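Local structure of carbonic anhydrase (Trichomonas vaginalis, 6Y04) at residues 31-36 and 77-82; 56-61 and 84-89. The protein contains zinc and probably catalyses the reversible hydration of carbon dioxide to hydrogencarbonate as a beta-class carbonic anhydrase. All coordinates share one frame; numbering follows the deposited sequence.

Contact 1: 31-36 and 77-82; sequences HIAIVT and VSLLVS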
ATOM      1  N   HIS A  31      10.847  -7.226  12.173  1.00 15.70           N
ATOM      2  CA  HIS A  31       9.899  -6.548  13.044  1.00 15.47           C
ATOM      3  C   HIS A  31       9.741  -5.086  12.636  1.00 15.12           C
ATOM      4  O   HIS A  31       9.630  -4.210  13.494  1.00 14.88           O
ATOM      5  CB  HIS A  31      10.311  -6.676  14.517  1.00 16.05           C
ATOM      6  CG  HIS A  31      10.722  -8.048  14.933  1.00 16.37           C
ATOM      7  ND1 HIS A  31       9.812  -9.084  15.082  1.00 16.29           N
ATOM      8  CD2 HIS A  31      11.937  -8.551  15.236  1.00 16.48           C
ATOM      9  CE1 HIS A  31      10.458 -10.178  15.427  1.00 16.60           C
ATOM     10  NE2 HIS A  31      11.761  -9.870  15.554  1.00 17.09           N
ATOM     11  N   ILE A  32       9.721  -4.831  11.322  1.00 14.61           N
ATOM     12  CA  ILE A  32       9.641  -3.467  10.821  1.00 14.02           C
ATOM     13  C   ILE A  32       8.516  -3.347   9.793  1.00 13.57           C
ATOM     14  O   ILE A  32       8.213  -4.289   9.059  1.00 13.28           O
ATOM     15  CB  ILE A  32      10.999  -2.983  10.270  1.00 14.06           C
ATOM     16  CG1 ILE A  32      11.485  -3.837   9.096  1.00 14.30           C
ATOM     17  CG2 ILE A  32      12.035  -2.901  11.384  1.00 14.15           C
ATOM     18  CD1 ILE A  32      12.733  -3.306   8.423  1.00 14.79           C
ATOM     19  N   ALA A  33       7.885  -2.174   9.779  1.00 13.33           N
ATOM     20  CA  ALA A  33       6.900  -1.819   8.776  1.00 13.47           C
ATOM     21  C   ALA A  33       7.442  -0.659   7.943  1.00 13.57           C
ATOM     22  O   ALA A  33       7.955   0.315   8.501  1.00 14.09           O
ATOM     23  CB  ALA A  33       5.600  -1.446   9.455  1.00 13.17           C
ATOM     24  N   ILE A  34       7.319  -0.774   6.612  1.00 13.18           N
ATOM     25  CA  ILE A  34       7.634   0.305   5.684  1.00 12.92           C
ATOM     26  C   ILE A  34       6.331   0.866   5.119  1.00 12.94           C
ATOM     27  O   ILE A  34       5.510   0.105   4.608  1.00 12.87           O
ATOM     28  CB  ILE A  34       8.555  -0.174   4.543  1.00 12.44           C
ATOM     29  CG1 ILE A  34       9.714  -1.057   5.027  1.00 12.59           C
ATOM     30  CG2 ILE A  34       9.033   0.995   3.692  1.00 12.54           C
ATOM     31  CD1 ILE A  34      10.746  -0.362   5.902  1.00 12.46           C
ATOM     32  N   VAL A  35       6.167   2.198   5.198  1.00 12.94           N
ATOM     33  CA  VAL A  35       5.097   2.899   4.497  1.00 13.22           C
ATOM     34  C   VAL A  35       5.706   3.722   3.365  1.00 13.70           C
ATOM     35  O   VAL A  35       6.531   4.599   3.607  1.00 14.42           O
ATOM     36  CB  VAL A  35       4.241   3.772   5.444  1.00 12.60           C
ATOM     37  CG1 VAL A  35       3.131   4.505   4.697  1.00 11.92           C
ATOM     38  CG2 VAL A  35       3.659   2.961   6.600  1.00 11.98           C
ATOM     39  N   THR A  36       5.298   3.437   2.126  1.00 14.08           N
ATOM     40  CA  THR A  36       5.871   4.159   1.002  1.00 15.63           C
ATOM     41  C   THR A  36       4.795   4.435  -0.046  1.00 16.30           C
ATOM     42  O   THR A  36       3.615   4.177   0.191  1.00 15.08           O
ATOM     43  CB  THR A  36       7.169   3.500   0.506  1.00 16.19           C
ATOM     44  OG1 THR A  36       7.883   4.476  -0.253  1.00 17.02           O
ATOM     45  CG2 THR A  36       6.944   2.247  -0.314  1.00 15.85           C
ATOM     46  N   VAL A  77      -4.574   1.385   9.992  1.00 13.30           N
ATOM     47  CA  VAL A  77      -5.021   0.048  10.363  1.00 13.09           C
ATOM     48  C   VAL A  77      -3.919  -0.973  10.066  1.00 13.16           C
ATOM     49  O   VAL A  77      -3.675  -1.877  10.865  1.00 13.11           O
ATOM     50  CB  VAL A  77      -6.349  -0.316   9.662  1.00 12.93           C
ATOM     51  CG1 VAL A  77      -6.704  -1.796   9.776  1.00 12.24           C
ATOM     52  CG2 VAL A  77      -7.490   0.551  10.163  1.00 13.00           C
ATOM     53  N   SER A  78      -3.261  -0.815   8.907  1.00 13.27           N
ATOM     54  CA  SER A  78      -2.142  -1.654   8.505  1.00 13.12           C
ATOM     55  C   SER A  78      -1.037  -1.624   9.556  1.00 12.64           C
ATOM     56  O   SER A  78      -0.439  -2.654   9.849  1.00 12.83           O
ATOM     57  CB  SER A  78      -1.619  -1.243   7.152  1.00 13.54           C
ATOM     58  OG  SER A  78      -2.604  -1.449   6.148  1.00 13.89           O
ATOM     59  N   LEU A  79      -0.792  -0.444  10.131  1.00 12.17           N
ATOM     60  CA  LEU A  79       0.230  -0.293  11.155  1.00 12.59           C
ATOM     61  C   LEU A  79      -0.192  -0.967  12.463  1.00 12.93           C
ATOM     62  O   LEU A  79       0.646  -1.562  13.140  1.00 12.73           O
ATOM     63  CB  LEU A  79       0.543   1.197  11.344  1.00 12.30           C
ATOM     64  CG  LEU A  79       1.254   1.838  10.149  1.00 12.20           C
ATOM     65  CD1 LEU A  79       1.346   3.346  10.293  1.00 12.06           C
ATOM     66  CD2 LEU A  79       2.628   1.217   9.930  1.00 11.88           C
ATOM     67  N   LEU A  80      -1.490  -0.889  12.797  1.00 13.36           N
ATOM     68  CA  LEU A  80      -2.002  -1.507  14.014  1.00 13.76           C
ATOM     69  C   LEU A  80      -1.864  -3.024  13.918  1.00 13.67           C
ATOM     70  O   LEU A  80      -1.432  -3.674  14.871  1.00 13.96           O
ATOM     71  CB  LEU A  80      -3.463  -1.099  14.251  1.00 13.70           C
ATOM     72  CG  LEU A  80      -3.708   0.394  14.468  1.00 14.05           C
ATOM     73  CD1 LEU A  80      -5.201   0.718  14.494  1.00 13.91           C
ATOM     74  CD2 LEU A  80      -3.034   0.884  15.741  1.00 14.00           C
ATOM     75  N   VAL A  81      -2.226  -3.571  12.755  1.00 13.28           N
ATOM     76  CA  VAL A  81      -2.109  -4.998  12.509  1.00 13.80           C
ATOM     77  C   VAL A  81      -0.636  -5.397  12.573  1.00 14.52           C
ATOM     78  O   VAL A  81      -0.293  -6.411  13.180  1.00 15.28           O
ATOM     79  CB  VAL A  81      -2.758  -5.397  11.169  1.00 13.73           C
ATOM     80  CG1 VAL A  81      -2.528  -6.865  10.850  1.00 13.86           C
ATOM     81  CG2 VAL A  81      -4.249  -5.083  11.159  1.00 13.66           C
ATOM     82  N   SER A  82       0.231  -4.588  11.952  1.00 14.68           N
ATOM     83  CA  SER A  82       1.654  -4.883  11.940  1.00 15.25           C
ATOM     84  C   SER A  82       2.178  -5.009  13.369  1.00 16.23           C
ATOM     85  O   SER A  82       2.890  -5.963  13.689  1.00 16.06           O
ATOM     86  CB  SER A  82       2.427  -3.845  11.164  1.00 14.44           C
ATOM     87  OG  SER A  82       2.128  -3.930   9.780  1.00 13.43           O
TER
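Two torsions bring V35 and L79 together: V35 has CG1 anti to the backbone N (chi1 180°), which leaves CG2 as the branch that faces the helix, and L79 has CG beside its own backbone N (chi1 -69°), from where the CD2 branch reaches back to the strand. The setting is a beta-alpha-beta crossover of the alpha/beta core. Helix 74-85 leads from strand 57-61 to strand 90-96 and passes over strand 32-36, which lies between those two in the sheet. The short axes of 32-36 and 77-82 run nearly antiparallel, at 168°, and approach to 9.5 Å, as expected for a helix packed on a sheet face. L79 CD2 meets both inward-facing strand residues, lying 3.9 Å from V35 CG2 and 4.0 Å from A33 CB. The V35 and L79 side chains cross at about a right angle, so the leucine lies athwart the valine rather than alongside it. A33 presents a single methyl to the helix, where the backbones come nearest: the CA atoms of A33 and S82 are 6.8 Å apart. The packing is buried and apolar, and it backs the strand that leads into C37, a zinc ligand; the side chains of V35 and C37 are about 8 Å apart. The second subunit also borders the helix: its W133 packs on V77 and its M38 on V81 and S82. On the helix side, S82 OG lies 4.3 Å from A33 CB, turned back along its own helix. It gives a 2.9 Å hydrogen bond to S78 O, tilted out of the carbonyl plane, while S82 N reaches that same oxygen from the opposite face.

Contact 2: 56-61 and 84-89; sequences EATVIK and YELGVQ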
ATOM      1  N   GLU A  56      10.884 -10.007   5.662  1.00 17.89           N
ATOM      2  CA  GLU A  56      11.561  -9.234   6.699  1.00 18.15           C
ATOM      3  C   GLU A  56      10.688  -8.094   7.227  1.00 17.62           C
ATOM      4  O   GLU A  56      10.809  -7.721   8.387  1.00 18.29           O
ATOM      5  CB  GLU A  56      12.886  -8.668   6.183  1.00 18.44           C
ATOM      6  CG  GLU A  56      13.932  -9.716   5.866  1.00 17.89           C
ATOM      7  CD  GLU A  56      15.305  -9.125   5.596  1.00 19.43           C
ATOM      8  OE1 GLU A  56      15.390  -7.960   5.112  1.00 20.19           O
ATOM      9  OE2 GLU A  56      16.294  -9.818   5.885  1.00 19.59           O
ATOM     10  N   ALA A  57       9.827  -7.524   6.377  1.00 17.42           N
ATOM     11  CA  ALA A  57       9.035  -6.355   6.733  1.00 16.78           C
ATOM     12  C   ALA A  57       7.633  -6.466   6.141  1.00 16.34           C
ATOM     13  O   ALA A  57       7.427  -7.159   5.154  1.00 16.33           O
ATOM     14  CB  ALA A  57       9.710  -5.102   6.231  1.00 15.69           C
ATOM     15  N   THR A  58       6.673  -5.758   6.741  1.00 16.48           N
ATOM     16  CA  THR A  58       5.442  -5.435   6.035  1.00 15.36           C
ATOM     17  C   THR A  58       5.681  -4.148   5.252  1.00 15.25           C
ATOM     18  O   THR A  58       6.407  -3.263   5.712  1.00 14.89           O
ATOM     19  CB  THR A  58       4.246  -5.312   6.992  1.00 14.99           C
ATOM     20  OG1 THR A  58       4.589  -4.378   8.014  1.00 14.68           O
ATOM     21  CG2 THR A  58       3.845  -6.631   7.613  1.00 14.48           C
ATOM     22  N   VAL A  59       5.067  -4.070   4.064  1.00 14.86           N
ATOM     23  CA  VAL A  59       5.160  -2.898   3.213  1.00 14.88           C
ATOM     24  C   VAL A  59       3.748  -2.414   2.900  1.00 14.83           C
ATOM     25  O   VAL A  59       2.927  -3.177   2.402  1.00 14.89           O
ATOM     26  CB  VAL A  59       5.976  -3.179   1.931  1.00 15.32           C
ATOM     27  CG1 VAL A  59       6.062  -1.951   1.031  1.00 14.95           C
ATOM     28  CG2 VAL A  59       7.366  -3.722   2.246  1.00 14.98           C
ATOM     29  N   ILE A  60       3.490  -1.138   3.212  1.00 14.92           N
ATOM     30  CA  ILE A  60       2.196  -0.490   3.061  1.00 15.07           C
ATOM     31  C   ILE A  60       2.406   0.621   2.040  1.00 15.34           C
ATOM     32  O   ILE A  60       3.351   1.386   2.181  1.00 16.34           O
ATOM     33  CB  ILE A  60       1.748   0.063   4.434  1.00 14.37           C
ATOM     34  CG1 ILE A  60       1.632  -1.056   5.474  1.00 14.22           C
ATOM     35  CG2 ILE A  60       0.469   0.884   4.332  1.00 14.09           C
ATOM     36  CD1 ILE A  60       2.032  -0.666   6.880  1.00 13.68           C
ATOM     37  N   LYS A  61       1.567   0.682   0.998  1.00 15.43           N
ATOM     38  CA  LYS A  61       1.756   1.672  -0.052  1.00 15.75           C
ATOM     39  C   LYS A  61       0.440   2.350  -0.426  1.00 16.03           C
ATOM     40  O   LYS A  61      -0.556   1.688  -0.702  1.00 16.16           O
ATOM     41  CB  LYS A  61       2.299   1.040  -1.335  1.00 15.45           C
ATOM     42  CG  LYS A  61       3.671   0.382  -1.271  1.00 15.35           C
ATOM     43  CD  LYS A  61       4.166   0.133  -2.673  1.00 15.12           C
ATOM     44  CE  LYS A  61       5.378  -0.759  -2.759  1.00 15.50           C
ATOM     45  NZ  LYS A  61       5.706  -1.013  -4.182  1.00 15.78           N
ATOM     46  N   TYR A  84       0.464  -5.116  16.502  1.00 21.14           N
ATOM     47  CA  TYR A  84      -0.248  -5.866  17.524  1.00 21.15           C
ATOM     48  C   TYR A  84      -0.383  -7.331  17.134  1.00 21.77           C
ATOM     49  O   TYR A  84      -0.240  -8.205  17.984  1.00 22.57           O
ATOM     50  CB  TYR A  84      -1.599  -5.214  17.801  1.00 20.88           C
ATOM     51  CG  TYR A  84      -1.478  -3.859  18.444  1.00 20.62           C
ATOM     52  CD1 TYR A  84      -0.823  -3.705  19.655  1.00 21.03           C
ATOM     53  CD2 TYR A  84      -2.026  -2.734  17.849  1.00 20.78           C
ATOM     54  CE1 TYR A  84      -0.715  -2.463  20.261  1.00 21.58           C
ATOM     55  CE2 TYR A  84      -1.926  -1.485  18.434  1.00 20.51           C
ATOM     56  CZ  TYR A  84      -1.271  -1.351  19.646  1.00 21.46           C
ATOM     57  OH  TYR A  84      -1.161  -0.121  20.219  1.00 21.79           O
ATOM     58  N   GLU A  85      -0.630  -7.584  15.845  1.00 22.29           N
ATOM     59  CA  GLU A  85      -0.853  -8.942  15.384  1.00 22.54           C
ATOM     60  C   GLU A  85       0.464  -9.562  14.913  1.00 20.87           C
ATOM     61  O   GLU A  85       0.668 -10.754  15.107  1.00 20.95           O
ATOM     62  CB  GLU A  85      -1.973  -8.989  14.338  1.00 25.41           C
ATOM     63  CG  GLU A  85      -2.792 -10.276  14.388  1.00 30.83           C
ATOM     64  CD  GLU A  85      -3.922 -10.385  15.419  1.00 35.43           C
ATOM     65  OE1 GLU A  85      -4.073  -9.480  16.278  1.00 36.71           O
ATOM     66  OE2 GLU A  85      -4.674 -11.384  15.359  1.00 38.10           O
ATOM     67  N   LEU A  86       1.375  -8.763  14.341  1.00 19.27           N
ATOM     68  CA  LEU A  86       2.490  -9.337  13.598  1.00 18.36           C
ATOM     69  C   LEU A  86       3.857  -9.007  14.205  1.00 18.71           C
ATOM     70  O   LEU A  86       4.881  -9.383  13.632  1.00 19.32           O
ATOM     71  CB  LEU A  86       2.402  -8.890  12.138  1.00 17.09           C
ATOM     72  CG  LEU A  86       1.253  -9.503  11.334  1.00 17.11           C
ATOM     73  CD1 LEU A  86       1.115  -8.797   9.993  1.00 17.08           C
ATOM     74  CD2 LEU A  86       1.449 -11.002  11.132  1.00 16.16           C
ATOM     75  N   GLY A  87       3.879  -8.297  15.342  1.00 18.10           N
ATOM     76  CA  GLY A  87       5.091  -8.146  16.135  1.00 18.22           C
ATOM     77  C   GLY A  87       6.039  -7.048  15.651  1.00 18.80           C
ATOM     78  O   GLY A  87       7.206  -7.048  16.026  1.00 18.64           O
ATOM     79  N   VAL A  88       5.537  -6.093  14.853  1.00 19.07           N
ATOM     80  CA  VAL A  88       6.371  -5.006  14.357  1.00 18.40           C
ATOM     81  C   VAL A  88       6.730  -4.062  15.508  1.00 18.30           C
ATOM     82  O   VAL A  88       5.872  -3.686  16.298  1.00 18.82           O
ATOM     83  CB  VAL A  88       5.719  -4.266  13.168  1.00 17.87           C
ATOM     84  CG1 VAL A  88       6.319  -2.887  12.952  1.00 17.57           C
ATOM     85  CG2 VAL A  88       5.783  -5.074  11.878  1.00 17.60           C
ATOM     86  N   GLN A  89       8.001  -3.654  15.558  1.00 18.64           N
ATOM     87  CA  GLN A  89       8.536  -2.839  16.642  1.00 18.79           C
ATOM     88  C   GLN A  89       8.994  -1.468  16.145  1.00 18.37           C
ATOM     89  O   GLN A  89       9.260  -0.595  16.963  1.00 18.42           O
ATOM     90  CB  GLN A  89       9.728  -3.532  17.300  1.00 19.10           C
ATOM     91  CG  GLN A  89       9.405  -4.891  17.892  1.00 21.06           C
ATOM     92  CD  GLN A  89      10.679  -5.643  18.210  1.00 23.09           C
ATOM     93  OE1 GLN A  89      11.777  -5.236  17.833  1.00 23.76           O
ATOM     94  NE2 GLN A  89      10.550  -6.761  18.909  1.00 23.02           N
TER
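At the C-terminal end of helix 74-85, the turn into strand 90-96 packs against T58 of strand 57-61, at the border of this chain's sheet. G87 marks the reversal: it is the first residue past the helix to leave helical backbone angles, with phi 83°, and the chain turns there, and L86 and V88, on either side of it in sequence, both point toward strand 57-61. The two branches of T58 divide these partners between them. With chi1 54°, OG1 of T58 lies between the backbone N and the carbonyl carbon, 4.1 Å from V88 CG2. CG2 of T58 is directed to the leucine, 4.2 Å from L86 CD1. These are van der Waals distances, and only 92 Å² is buried in total, evidence of a light contact. The polar need of T58 OG1 is met by a hydrogen bond with S82 OG, one turn back in the helix. V88 also packs on A33 and S82, whereas L86 is touched by M38 of the second subunit. Such a return of the chain from helix to sheet, beside strand 57-61, belongs to a beta-alpha-beta crossover, here in the parallel part of an alpha/beta core.

From the N terminus, the chain lays down 31-36, then 56-61, then 77-82 and 84-89. Contact 1 closes a loop of 40 intervening residues and contact 2 one of 22. Because 56-61 falls inside the first loop and 84-89 beyond its end, the loops cross rather than nest. Their centres are only 4 Å apart, and backbone pairing joins them: I34 O lies 2.8 Å from I60 N across the neighbouring strands, and H31 O lies 2.7 Å from Q89 N, both probable hydrogen bonds. Together they join helix 74-85 and its exit turn to two adjacent parallel strands, and both also border the second subunit.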